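Local coordinates for C-type diheme-containing protein (Kuenenia stuttgartiensis, PDB 6H5L) that probably transfers electrons through its two covalently bound c-type hemes within a large multiheme reductase complex of an anammox bacterium, at residues B[1-7]-B[90-95]; B[23-29]-B[41-45]; B[127-133]-B[210-214]. The contacts are given in a common frame with arbitrary orientation. Numbering follows the deposited sequence.

Contact 1: B[1-7]-B[90-95]; sequences IEIPKEV and ASVVPV
Residues 1-7 form an extended arm ahead of helix 9-18, mostly with psi of 120 to 155°, broken at Lys5 (-86/-31). The arm is draped over residues 90-95, where helix 86-91 gives way to helix 93-97. The nearest CA pairs are Ile3-Ala90 (5.1 Å), Pro4-Ser91 (6.7 Å) and Val7-Pro94 (5.7 Å); 363 Å² is buried. No hydrogen bond joins the segments. Apolar contacts hold them together, in two clusters. Around Ala90, whose CB points toward the arm, gather Ile1 CD1 at 4.0 Å, Ile3 CG1 at 4.3 Å and Pro4 CD at 4.2 Å from that CB. Ile3, in the mt rotamer, also sets CG2 3.7 Å from Val93 CB. The second cluster surrounds Pro94: Pro4 CG lies 4.3 Å from Pro94 CG and Val7 CG2 3.7 Å from Pro94 CB, while Val7 CG1 reaches Val95 CG2 at 4.3 Å. Carbonyls pack against aliphatic carbon: Pro4 O sits 3.1 Å and Glu6 O 3.5 Å from Pro94 CG, and Pro4 CD lies 3.5 Å from Ala90 O. Charged groups stay at the margin; the CB atoms of Glu2, Lys5 and Glu6 point away, and Lys5 NZ makes a salt bridge with Asp62. On the inner side, Val92 touches Val14 and the heme, and Val95 touches Tyr15. The N-terminal arm thus lies across the C-terminal helical part of the first cytochrome c domain, whose packing against the N-terminal helix 9-18 is characteristic of the class I cytochrome c fold.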
loop_
_atom_site.group_PDB
_atom_site.type_symbol
_atom_site.label_atom_id
_atom_site.label_comp_id
_atom_site.label_asym_id
_atom_site.label_seq_id
_atom_site.Cartn_x
_atom_site.Cartn_y
_atom_site.Cartn_z
ATOM N N ILE B 1 -30.836 -33.362 -36.834
ATOM C CA ILE B 1 -31.644 -34.336 -37.559
ATOM C C ILE B 1 -30.869 -34.913 -38.736
ATOM O O ILE B 1 -29.641 -35.007 -38.694
ATOM C CB ILE B 1 -32.974 -33.715 -38.025
ATOM C CG1 ILE B 1 -32.826 -32.205 -38.236
ATOM C CG2 ILE B 1 -34.078 -34.011 -37.021
ATOM C CD1 ILE B 1 -32.057 -31.813 -39.482
ATOM N N GLU B 2 -31.584 -35.301 -39.788
ATOM C CA GLU B 2 -30.971 -35.922 -40.954
ATOM C C GLU B 2 -30.464 -34.855 -41.915
ATOM O O GLU B 2 -31.207 -33.956 -42.310
ATOM C CB GLU B 2 -31.961 -36.844 -41.663
ATOM C CG GLU B 2 -32.105 -38.199 -40.994
ATOM C CD GLU B 2 -30.774 -38.915 -40.852
ATOM O OE1 GLU B 2 -29.946 -38.829 -41.785
ATOM O OE2 GLU B 2 -30.548 -39.556 -39.803
ATOM N N ILE B 3 -29.194 -34.967 -42.287
ATOM C CA ILE B 3 -28.554 -34.038 -43.211
ATOM C C ILE B 3 -28.661 -34.628 -44.615
ATOM O O ILE B 3 -28.188 -35.754 -44.835
ATOM C CB ILE B 3 -27.088 -33.788 -42.831
ATOM C CG1 ILE B 3 -26.989 -33.350 -41.368
ATOM C CG2 ILE B 3 -26.469 -32.747 -43.750
ATOM C CD1 ILE B 3 -25.579 -33.209 -40.865
ATOM N N PRO B 4 -29.257 -33.924 -45.571
ATOM C CA PRO B 4 -29.436 -34.503 -46.906
ATOM C C PRO B 4 -28.132 -34.549 -47.686
ATOM O O PRO B 4 -27.204 -33.772 -47.441
ATOM C CB PRO B 4 -30.442 -33.549 -47.567
ATOM C CG PRO B 4 -30.163 -32.235 -46.913
ATOM C CD PRO B 4 -29.795 -32.553 -45.484
ATOM N N LYS B 5 -28.068 -35.496 -48.624
ATOM C CA LYS B 5 -27.006 -35.504 -49.621
ATOM C C LYS B 5 -27.349 -34.636 -50.821
ATOM O O LYS B 5 -26.450 -34.055 -51.442
ATOM C CB LYS B 5 -26.740 -36.930 -50.099
ATOM C CG LYS B 5 -26.596 -37.967 -48.988
ATOM C CD LYS B 5 -25.357 -37.713 -48.148
ATOM C CE LYS B 5 -25.139 -38.839 -47.152
ATOM N NZ LYS B 5 -23.903 -38.654 -46.345
ATOM N N GLU B 6 -28.636 -34.524 -51.141
ATOM C CA GLU B 6 -29.090 -33.745 -52.280
ATOM C C GLU B 6 -29.047 -32.253 -51.974
ATOM O O GLU B 6 -29.208 -31.822 -50.830
ATOM C CB GLU B 6 -30.510 -34.158 -52.677
ATOM C CG GLU B 6 -31.492 -34.310 -51.518
ATOM C CD GLU B 6 -31.520 -35.720 -50.950
ATOM O OE1 GLU B 6 -31.170 -35.900 -49.764
ATOM O OE2 GLU B 6 -31.888 -36.651 -51.697
ATOM N N VAL B 7 -28.833 -31.465 -53.020
ATOM C CA VAL B 7 -28.844 -30.011 -52.926
ATOM C C VAL B 7 -30.248 -29.514 -53.238
ATOM O O VAL B 7 -30.868 -29.945 -54.217
ATOM C CB VAL B 7 -27.806 -29.390 -53.878
ATOM C CG1 VAL B 7 -27.960 -27.878 -53.928
ATOM C CG2 VAL B 7 -26.401 -29.770 -53.446
ATOM N N ALA B 90 -28.920 -27.684 -41.956
ATOM C CA ALA B 90 -28.613 -28.960 -42.589
ATOM C C ALA B 90 -28.678 -28.876 -44.108
ATOM O O ALA B 90 -27.969 -29.621 -44.795
ATOM C CB ALA B 90 -29.563 -30.043 -42.076
ATOM N N SER B 91 -29.507 -27.981 -44.650
ATOM C CA SER B 91 -29.669 -27.885 -46.096
ATOM C C SER B 91 -28.492 -27.202 -46.782
ATOM O O SER B 91 -28.337 -27.345 -48.000
ATOM C CB SER B 91 -30.960 -27.135 -46.435
ATOM O OG SER B 91 -30.879 -25.775 -46.050
ATOM N N VAL B 92 -27.661 -26.462 -46.038
ATOM C CA VAL B 92 -26.495 -25.809 -46.628
ATOM C C VAL B 92 -25.247 -26.675 -46.584
ATOM O O VAL B 92 -24.242 -26.324 -47.224
ATOM C CB VAL B 92 -26.185 -24.462 -45.942
ATOM C CG1 VAL B 92 -27.356 -23.510 -46.077
ATOM C CG2 VAL B 92 -25.823 -24.678 -44.476
ATOM N N VAL B 93 -25.269 -27.785 -45.841
ATOM C CA VAL B 93 -24.128 -28.699 -45.839
ATOM C C VAL B 93 -23.778 -29.186 -47.245
ATOM O O VAL B 93 -22.604 -29.087 -47.628
ATOM C CB VAL B 93 -24.373 -29.856 -44.855
ATOM C CG1 VAL B 93 -23.229 -30.858 -44.914
ATOM C CG2 VAL B 93 -24.548 -29.318 -43.442
ATOM N N PRO B 94 -24.720 -29.703 -48.048
ATOM C CA PRO B 94 -24.334 -30.119 -49.408
ATOM C C PRO B 94 -23.896 -28.959 -50.283
ATOM O O PRO B 94 -23.065 -29.155 -51.180
ATOM C CB PRO B 94 -25.607 -30.781 -49.956
ATOM C CG PRO B 94 -26.460 -31.040 -48.764
ATOM C CD PRO B 94 -26.148 -29.954 -47.800
ATOM N N VAL B 95 -24.438 -27.760 -50.057
ATOM C CA VAL B 95 -24.004 -26.588 -50.817
ATOM C C VAL B 95 -22.519 -26.339 -50.593
ATOM O O VAL B 95 -21.761 -26.091 -51.538
ATOM C CB VAL B 95 -24.847 -25.358 -50.436
ATOM C CG1 VAL B 95 -24.452 -24.160 -51.288
ATOM C CG2 VAL B 95 -26.332 -25.661 -50.581
#

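Contact 2: B[23-29]-B[41-45]; sequences HGEEGGG and PRNFT. With HEC (heme c), chain L.
His23 overlaps Phe44 in an offset stack, Phe44 CZ over one face of the imidazole (centroids 4.3 Å apart, planes at 27°), with Pro41 CB over the opposite face (CH-pi, 4.2 Å from the His23 ring centroid). This is the proximal heme side of a cytochrome c domain: His23 closes the CXXCH motif begun by Cys19 and Cys22, and Met78 is the other axial ligand. The nearest CA pairs are Gly27-Phe44 (5.3 Å) and Gly29-Asn43 (4.1 Å). His23 ND1 donates to Arg42 O (2.9 Å, 167°), fixing the ring plane, while chi1 of -70° sends NE2 to the iron. Gly24 (phi 97°) opens a type I turn to Gly27, whose O weakly accepts Phe44 N at 2.9 Å. Gly29 CA packs 3.7 Å from Pro41 O; a CB there would clash with it. Asn43 OD1 forms an Asx turn with Thr45 N (3.1 Å) and accepts Thr45 OG1 (2.6 Å). Arg42 grips both heme propionates: NE to O1A at 2.6 Å, NH2 to O1D at 2.6 Å and to O1A at 3.0 Å.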
loop_
_atom_site.group_PDB
_atom_site.type_symbol
_atom_site.label_atom_id
_atom_site.label_comp_id
_atom_site.label_asym_id
_atom_site.label_seq_id
_atom_site.Cartn_x
_atom_site.Cartn_y
_atom_site.Cartn_z
ATOM N N HIS B 23 -18.305 -15.885 -47.307
ATOM C CA HIS B 23 -17.645 -17.003 -47.971
ATOM C C HIS B 23 -17.693 -16.923 -49.490
ATOM O O HIS B 23 -17.073 -17.759 -50.156
ATOM C CB HIS B 23 -18.262 -18.323 -47.505
ATOM C CG HIS B 23 -17.939 -18.669 -46.084
ATOM N ND1 HIS B 23 -16.715 -19.173 -45.704
ATOM C CD2 HIS B 23 -18.679 -18.581 -44.954
ATOM C CE1 HIS B 23 -16.714 -19.382 -44.399
ATOM N NE2 HIS B 23 -17.894 -19.032 -43.921
ATOM N N GLY B 24 -18.403 -15.957 -50.055
ATOM C CA GLY B 24 -18.408 -15.796 -51.492
ATOM C C GLY B 24 -19.611 -16.459 -52.143
ATOM O O GLY B 24 -20.231 -17.375 -51.597
ATOM N N GLU B 25 -19.945 -15.972 -53.344
ATOM C CA GLU B 25 -21.117 -16.482 -54.053
ATOM C C GLU B 25 -20.933 -17.933 -54.485
ATOM O O GLU B 25 -21.919 -18.658 -54.655
ATOM C CB GLU B 25 -21.410 -15.598 -55.265
ATOM C CG GLU B 25 -22.889 -15.344 -55.503
ATOM C CD GLU B 25 -23.467 -16.218 -56.597
ATOM O OE1 GLU B 25 -22.763 -16.464 -57.598
ATOM O OE2 GLU B 25 -24.625 -16.662 -56.456
ATOM N N GLU B 26 -19.687 -18.369 -54.664
ATOM C CA GLU B 26 -19.373 -19.732 -55.074
ATOM C C GLU B 26 -18.494 -20.439 -54.050
ATOM O O GLU B 26 -17.782 -21.391 -54.381
ATOM C CB GLU B 26 -18.702 -19.743 -56.444
ATOM C CG GLU B 26 -19.552 -19.195 -57.565
ATOM C CD GLU B 26 -18.779 -18.244 -58.453
ATOM O OE1 GLU B 26 -18.712 -17.043 -58.118
ATOM O OE2 GLU B 26 -18.220 -18.700 -59.472
ATOM N N GLY B 27 -18.527 -19.969 -52.805
ATOM C CA GLY B 27 -17.785 -20.618 -51.740
ATOM C C GLY B 27 -16.285 -20.469 -51.808
ATOM O O GLY B 27 -15.567 -21.246 -51.173
ATOM N N GLY B 28 -15.784 -19.504 -52.571
ATOM C CA GLY B 28 -14.358 -19.291 -52.660
ATOM C C GLY B 28 -13.750 -18.481 -51.539
ATOM O O GLY B 28 -12.585 -18.089 -51.637
ATOM N N GLY B 29 -14.500 -18.220 -50.470
ATOM C CA GLY B 29 -14.009 -17.352 -49.414
ATOM C C GLY B 29 -13.694 -15.952 -49.887
ATOM O O GLY B 29 -12.831 -15.284 -49.307
ATOM N N PRO B 41 -12.530 -15.583 -44.253
ATOM C CA PRO B 41 -13.569 -16.618 -44.276
ATOM C C PRO B 41 -13.117 -17.816 -45.098
ATOM O O PRO B 41 -12.398 -17.675 -46.091
ATOM C CB PRO B 41 -14.766 -15.908 -44.912
ATOM C CG PRO B 41 -14.159 -14.844 -45.743
ATOM C CD PRO B 41 -12.937 -14.382 -44.995
ATOM N N ARG B 42 -13.543 -19.001 -44.663
ATOM C CA ARG B 42 -13.053 -20.252 -45.235
ATOM C C ARG B 42 -13.320 -20.327 -46.733
ATOM O O ARG B 42 -14.416 -20.003 -47.203
ATOM C CB ARG B 42 -13.706 -21.442 -44.529
ATOM C CG ARG B 42 -13.140 -22.791 -44.949
ATOM C CD ARG B 42 -11.737 -23.009 -44.402
ATOM N NE ARG B 42 -11.730 -23.070 -42.943
ATOM C CZ ARG B 42 -11.361 -22.068 -42.152
ATOM N NH1 ARG B 42 -10.954 -20.919 -42.677
ATOM N NH2 ARG B 42 -11.397 -22.216 -40.836
ATOM N N ASN B 43 -12.304 -20.751 -47.479
ATOM C CA ASN B 43 -12.446 -21.062 -48.898
ATOM C C ASN B 43 -12.841 -22.532 -48.996
ATOM O O ASN B 43 -11.998 -23.425 -48.890
ATOM C CB ASN B 43 -11.150 -20.765 -49.647
ATOM C CG ASN B 43 -11.276 -20.958 -51.152
ATOM O OD1 ASN B 43 -12.257 -21.514 -51.647
ATOM N ND2 ASN B 43 -10.267 -20.504 -51.888
ATOM N N PHE B 44 -14.137 -22.781 -49.200
ATOM C CA PHE B 44 -14.664 -24.140 -49.219
ATOM C C PHE B 44 -14.213 -24.943 -50.432
ATOM O O PHE B 44 -14.358 -26.170 -50.425
ATOM C CB PHE B 44 -16.192 -24.104 -49.176
ATOM C CG PHE B 44 -16.751 -23.474 -47.933
ATOM C CD1 PHE B 44 -16.282 -23.838 -46.681
ATOM C CD2 PHE B 44 -17.742 -22.510 -48.017
ATOM C CE1 PHE B 44 -16.796 -23.257 -45.538
ATOM C CE2 PHE B 44 -18.258 -21.926 -46.877
ATOM C CZ PHE B 44 -17.785 -22.300 -45.636
ATOM N N THR B 45 -13.671 -24.288 -51.463
ATOM C CA THR B 45 -13.344 -24.981 -52.704
ATOM C C THR B 45 -12.162 -25.931 -52.555
ATOM O O THR B 45 -11.986 -26.815 -53.400
ATOM C CB THR B 45 -13.047 -23.970 -53.815
ATOM O OG1 THR B 45 -11.818 -23.289 -53.528
ATOM C CG2 THR B 45 -14.173 -22.949 -53.928
HETATM FE FE HEC L . -18.512 -19.058 -42.019
HETATM C CHA HEC L . -15.526 -20.561 -41.269
HETATM C CHB HEC L . -19.907 -22.169 -42.563
HETATM C CHC HEC L . -21.519 -17.590 -42.842
HETATM C CHD HEC L . -17.126 -15.935 -41.604
HETATM N NA HEC L . -17.847 -21.002 -41.931
HETATM C C1A HEC L . -16.569 -21.396 -41.603
HETATM C C2A HEC L . -16.489 -22.843 -41.654
HETATM C C3A HEC L . -17.711 -23.294 -42.020
HETATM C C4A HEC L . -18.578 -22.141 -42.194
HETATM C CMA HEC L . -18.212 -24.741 -42.239
HETATM C CAA HEC L . -15.143 -23.560 -41.336
HETATM C CBA HEC L . -15.146 -25.061 -41.053
HETATM C CGA HEC L . -13.726 -25.521 -40.836
HETATM O O1A HEC L . -12.787 -24.814 -41.287
HETATM O O2A HEC L . -13.533 -26.597 -40.213
HETATM N NB HEC L . -20.359 -19.748 -42.609
HETATM C C1B HEC L . -20.729 -21.074 -42.741
HETATM C C2B HEC L . -22.137 -21.110 -43.092
HETATM C C3B HEC L . -22.578 -19.849 -43.174
HETATM C C4B HEC L . -21.470 -18.968 -42.868
HETATM C CMB HEC L . -22.960 -22.391 -43.346
HETATM C CAB HEC L . -24.009 -19.375 -43.518
HETATM C CBB HEC L . -24.990 -19.719 -42.375
HETATM N NC HEC L . -19.195 -17.128 -42.195
HETATM C C1C HEC L . -20.476 -16.741 -42.539
HETATM C C2C HEC L . -20.568 -15.304 -42.387
HETATM C C3C HEC L . -19.327 -14.844 -42.183
HETATM C C4C HEC L . -18.455 -15.984 -41.968
HETATM C CMC HEC L . -21.780 -14.464 -42.849
HETATM C CAC HEC L . -18.902 -13.363 -42.038
HETATM C CBC HEC L . -19.515 -12.756 -40.758
HETATM N ND HEC L . -16.621 -18.355 -41.516
HETATM C C1D HEC L . -16.283 -17.008 -41.399
HETATM C C2D HEC L . -14.890 -16.915 -41.022
HETATM C C3D HEC L . -14.396 -18.364 -40.920
HETATM C C4D HEC L . -15.537 -19.185 -41.242
HETATM C CMD HEC L . -14.077 -15.626 -40.778
HETATM C CAD HEC L . -12.983 -18.862 -40.552
HETATM C CBD HEC L . -12.812 -18.830 -39.038
HETATM C CGD HEC L . -11.417 -19.265 -38.679
HETATM O O1D HEC L . -11.000 -20.374 -39.103
HETATM O O2D HEC L . -10.724 -18.503 -37.956
#

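Contact 3: B[127-133]-B[210-214]; sequences AGKKIYE and YLTHY. With HEC (heme c), chain K.
Helices 127-133, with a wider pi-type turn at 131-133, and 210-214 cross at right angles (signed angle -90°), their axes approaching to 7.3 Å. Such closeness depends on a hollow at Gly128: its CA lies 3.9 Å from Leu211 CA and makes a CA-H...O contact with Tyr210 O at 3.5 Å, and a CB there would clash with both Tyr210 O and Tyr214 CB. The chief bump is Tyr214, a knob seated in the hole formed by Gly128, Lys129, Tyr132 and Glu133. With chi1 at 175°, its ring slides under the backbone of Lys129, whose CA stands 3.6 Å from the ring centroid, 8° off the normal. This crossing of helices 122-135 and 205-217 is the hallmark N- and C-terminal helix pair of the cytochrome c fold, here in the second heme domain. Tyr214 CE2 presses on one face of the Tyr132 ring, 3.5 Å from CG, with the planes oblique at 58°. At the rim of the hole Tyr214 OH gives a weak hydrogen bond to Glu133 OE1 (2.9 Å). Leu211 (tp) fills the next hollow: Leu211 CD1 lies 4.2 Å from Ile131 CG2 and 4.1 Å from Tyr132 CB; both methyls also lie against the chain K heme, CD2 3.6 Å and CD1 3.7 Å from its CMB. Tyr132 OH is hydrogen-bonded to Gly143 O. At the N-terminal side of Gly128, Ala127 CB rests 3.9 Å from Tyr210 CD2.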
loop_
_atom_site.group_PDB
_atom_site.type_symbol
_atom_site.label_atom_id
_atom_site.label_comp_id
_atom_site.label_asym_id
_atom_site.label_seq_id
_atom_site.Cartn_x
_atom_site.Cartn_y
_atom_site.Cartn_z
ATOM N N ALA B 127 3.367 -34.151 -17.339
ATOM C CA ALA B 127 3.722 -34.960 -18.500
ATOM C C ALA B 127 3.380 -34.242 -19.797
ATOM O O ALA B 127 4.064 -34.434 -20.808
ATOM C CB ALA B 127 3.018 -36.315 -18.438
ATOM N N GLY B 128 2.337 -33.416 -19.786
ATOM C CA GLY B 128 1.986 -32.612 -20.940
ATOM C C GLY B 128 2.891 -31.409 -21.094
ATOM O O GLY B 128 3.201 -30.996 -22.216
ATOM N N LYS B 129 3.314 -30.829 -19.967
ATOM C CA LYS B 129 4.291 -29.746 -20.012
ATOM C C LYS B 129 5.591 -30.208 -20.652
ATOM O O LYS B 129 6.215 -29.466 -21.420
ATOM C CB LYS B 129 4.553 -29.212 -18.603
ATOM C CG LYS B 129 5.697 -28.211 -18.527
ATOM C CD LYS B 129 5.895 -27.684 -17.116
ATOM C CE LYS B 129 7.069 -26.720 -17.052
ATOM N NZ LYS B 129 7.239 -26.143 -15.691
ATOM N N LYS B 130 6.011 -31.435 -20.348
ATOM C CA LYS B 130 7.234 -31.978 -20.930
ATOM C C LYS B 130 7.094 -32.150 -22.438
ATOM O O LYS B 130 8.009 -31.807 -23.195
ATOM C CB LYS B 130 7.564 -33.310 -20.260
ATOM C CG LYS B 130 9.034 -33.679 -20.244
ATOM C CD LYS B 130 9.238 -34.996 -19.512
ATOM C CE LYS B 130 10.672 -35.482 -19.608
ATOM N NZ LYS B 130 10.791 -36.884 -19.120
ATOM N N ILE B 131 5.952 -32.674 -22.892
ATOM C CA ILE B 131 5.711 -32.824 -24.327
ATOM C C ILE B 131 5.644 -31.459 -24.999
ATOM O O ILE B 131 6.243 -31.236 -26.058
ATOM C CB ILE B 131 4.422 -33.630 -24.572
ATOM C CG1 ILE B 131 4.564 -35.054 -24.030
ATOM C CG2 ILE B 131 4.062 -33.640 -26.055
ATOM C CD1 ILE B 131 3.278 -35.855 -24.097
ATOM N N TYR B 132 4.906 -30.528 -24.390
ATOM C CA TYR B 132 4.687 -29.217 -24.993
ATOM C C TYR B 132 5.994 -28.453 -25.168
ATOM O O TYR B 132 6.163 -27.716 -26.146
ATOM C CB TYR B 132 3.705 -28.417 -24.132
ATOM C CG TYR B 132 3.386 -27.022 -24.627
ATOM C CD1 TYR B 132 4.202 -25.944 -24.305
ATOM C CD2 TYR B 132 2.253 -26.776 -25.392
ATOM C CE1 TYR B 132 3.913 -24.667 -24.746
ATOM C CE2 TYR B 132 1.952 -25.498 -25.838
ATOM C CZ TYR B 132 2.787 -24.448 -25.511
ATOM O OH TYR B 132 2.499 -23.174 -25.947
ATOM N N GLU B 133 6.930 -28.610 -24.234
ATOM C CA GLU B 133 8.121 -27.768 -24.206
ATOM C C GLU B 133 9.390 -28.468 -24.672
ATOM O O GLU B 133 10.306 -27.798 -25.162
ATOM C CB GLU B 133 8.342 -27.210 -22.795
ATOM C CG GLU B 133 7.950 -25.748 -22.636
ATOM C CD GLU B 133 7.116 -25.494 -21.392
ATOM O OE1 GLU B 133 6.001 -24.944 -21.523
ATOM O OE2 GLU B 133 7.573 -25.850 -20.284
ATOM N N TYR B 210 -2.636 -36.176 -21.677
ATOM C CA TYR B 210 -1.643 -35.435 -20.902
ATOM C C TYR B 210 -1.424 -34.052 -21.500
ATOM O O TYR B 210 -1.443 -33.040 -20.789
ATOM C CB TYR B 210 -0.311 -36.190 -20.859
ATOM C CG TYR B 210 -0.350 -37.613 -20.340
ATOM C CD1 TYR B 210 -1.397 -38.070 -19.549
ATOM C CD2 TYR B 210 0.681 -38.498 -20.637
ATOM C CE1 TYR B 210 -1.419 -39.374 -19.079
ATOM C CE2 TYR B 210 0.667 -39.797 -20.173
ATOM C CZ TYR B 210 -0.383 -40.230 -19.394
ATOM O OH TYR B 210 -0.399 -41.525 -18.929
ATOM N N LEU B 211 -1.207 -34.001 -22.816
ATOM C CA LEU B 211 -0.989 -32.729 -23.495
ATOM C C LEU B 211 -2.213 -31.831 -23.391
ATOM O O LEU B 211 -2.088 -30.621 -23.170
ATOM C CB LEU B 211 -0.632 -32.983 -24.958
ATOM C CG LEU B 211 -0.354 -31.785 -25.862
ATOM C CD1 LEU B 211 0.879 -31.032 -25.394
ATOM C CD2 LEU B 211 -0.190 -32.253 -27.299
ATOM N N THR B 212 -3.408 -32.405 -23.553
ATOM C CA THR B 212 -4.632 -31.623 -23.408
ATOM C C THR B 212 -4.731 -31.009 -22.018
ATOM O O THR B 212 -5.083 -29.833 -21.874
ATOM C CB THR B 212 -5.854 -32.498 -23.692
ATOM O OG1 THR B 212 -5.859 -32.885 -25.071
ATOM C CG2 THR B 212 -7.135 -31.754 -23.372
ATOM N N HIS B 213 -4.414 -31.791 -20.982
ATOM C CA HIS B 213 -4.513 -31.286 -19.614
ATOM C C HIS B 213 -3.582 -30.102 -19.389
ATOM O O HIS B 213 -3.944 -29.144 -18.695
ATOM C CB HIS B 213 -4.210 -32.406 -18.618
ATOM C CG HIS B 213 -5.230 -33.502 -18.616
ATOM N ND1 HIS B 213 -4.999 -34.733 -18.040
ATOM C CD2 HIS B 213 -6.488 -33.551 -19.116
ATOM C CE1 HIS B 213 -6.069 -35.494 -18.188
ATOM N NE2 HIS B 213 -6.987 -34.801 -18.837
ATOM N N TYR B 214 -2.378 -30.145 -19.964
ATOM C CA TYR B 214 -1.457 -29.025 -19.800
ATOM C C TYR B 214 -1.913 -27.809 -20.597
ATOM O O TYR B 214 -1.731 -26.668 -20.156
ATOM C CB TYR B 214 -0.041 -29.423 -20.213
ATOM C CG TYR B 214 0.920 -28.258 -20.169
ATOM C CD1 TYR B 214 1.368 -27.749 -18.957
ATOM C CD2 TYR B 214 1.367 -27.656 -21.339
ATOM C CE1 TYR B 214 2.242 -26.677 -18.911
ATOM C CE2 TYR B 214 2.240 -26.586 -21.303
ATOM C CZ TYR B 214 2.675 -26.102 -20.087
ATOM O OH TYR B 214 3.545 -25.036 -20.051
HETATM FE FE HEC K . -0.695 -25.349 -32.641
HETATM C CHA HEC K . -3.850 -24.241 -33.423
HETATM C CHB HEC K . -1.876 -26.546 -29.643
HETATM C CHC HEC K . 2.359 -26.781 -31.998
HETATM C CHD HEC K . 0.668 -23.553 -35.212
HETATM N NA HEC K . -2.544 -25.438 -31.727
HETATM C C1A HEC K . -3.688 -24.809 -32.177
HETATM C C2A HEC K . -4.678 -24.860 -31.116
HETATM C C3A HEC K . -4.130 -25.493 -30.072
HETATM C C4A HEC K . -2.778 -25.871 -30.435
HETATM C CMA HEC K . -4.806 -25.782 -28.713
HETATM C CAA HEC K . -6.107 -24.272 -31.188
HETATM C CBA HEC K . -7.129 -25.387 -31.398
HETATM C CGA HEC K . -8.509 -24.790 -31.508
HETATM O O1A HEC K . -8.619 -23.538 -31.553
HETATM O O2A HEC K . -9.499 -25.564 -31.554
HETATM N NB HEC K . 0.125 -26.396 -31.065
HETATM C C1B HEC K . -0.600 -26.919 -30.011
HETATM C C2B HEC K . 0.208 -27.934 -29.367
HETATM C C3B HEC K . 1.383 -28.002 -30.012
HETATM C C4B HEC K . 1.350 -27.035 -31.094
HETATM C CMB HEC K . -0.244 -28.746 -28.132
HETATM C CAB HEC K . 2.587 -28.921 -29.699
HETATM C CBB HEC K . 2.237 -30.420 -29.816
HETATM N NC HEC K . 1.178 -25.164 -33.426
HETATM C C1C HEC K . 2.287 -25.908 -33.064
HETATM C C2C HEC K . 3.307 -25.713 -34.076
HETATM C C3C HEC K . 2.890 -24.727 -34.883
HETATM C C4C HEC K . 1.507 -24.424 -34.545
HETATM C CMC HEC K . 4.760 -26.232 -33.947
HETATM C CAC HEC K . 3.677 -24.113 -36.067
HETATM C CBC HEC K . 3.880 -25.159 -37.184
HETATM N ND HEC K . -1.475 -24.072 -34.088
HETATM C C1D HEC K . -0.707 -23.474 -35.086
HETATM C C2D HEC K . -1.593 -22.752 -35.972
HETATM C C3D HEC K . -3.008 -22.967 -35.413
HETATM C C4D HEC K . -2.834 -23.798 -34.244
HETATM C CMD HEC K . -1.197 -21.936 -37.220
HETATM C CAD HEC K . -4.337 -22.415 -35.976
HETATM C CBD HEC K . -4.546 -20.984 -35.490
HETATM C CGD HEC K . -5.764 -20.387 -36.147
HETATM O O1D HEC K . -6.534 -21.143 -36.796
HETATM O O2D HEC K . -5.965 -19.151 -36.024
#

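Overall arrangement
Contacts 1 and 2 belong to the first heme domain, contact 3 to the second, on the other side of the chain's centre. In sequence, contact 2 falls between the two segments of contact 1; their centres are about 17 Å apart and their nearest atoms about 6 Å. Contact 2 ligates the chain L heme; behind contact 1, Val92 of segment 90-95 touches the same heme. Contact 3 borders the chain K heme, its centre about 39 Å from that of contact 1 and about 36 Å from that of contact 2. Lys50 and Lys175 hydrogen-bond to both hemes, and O1D of the chain L heme lies 5.1 Å from O1D of the chain K heme, a closeness consistent with electron transfer between them.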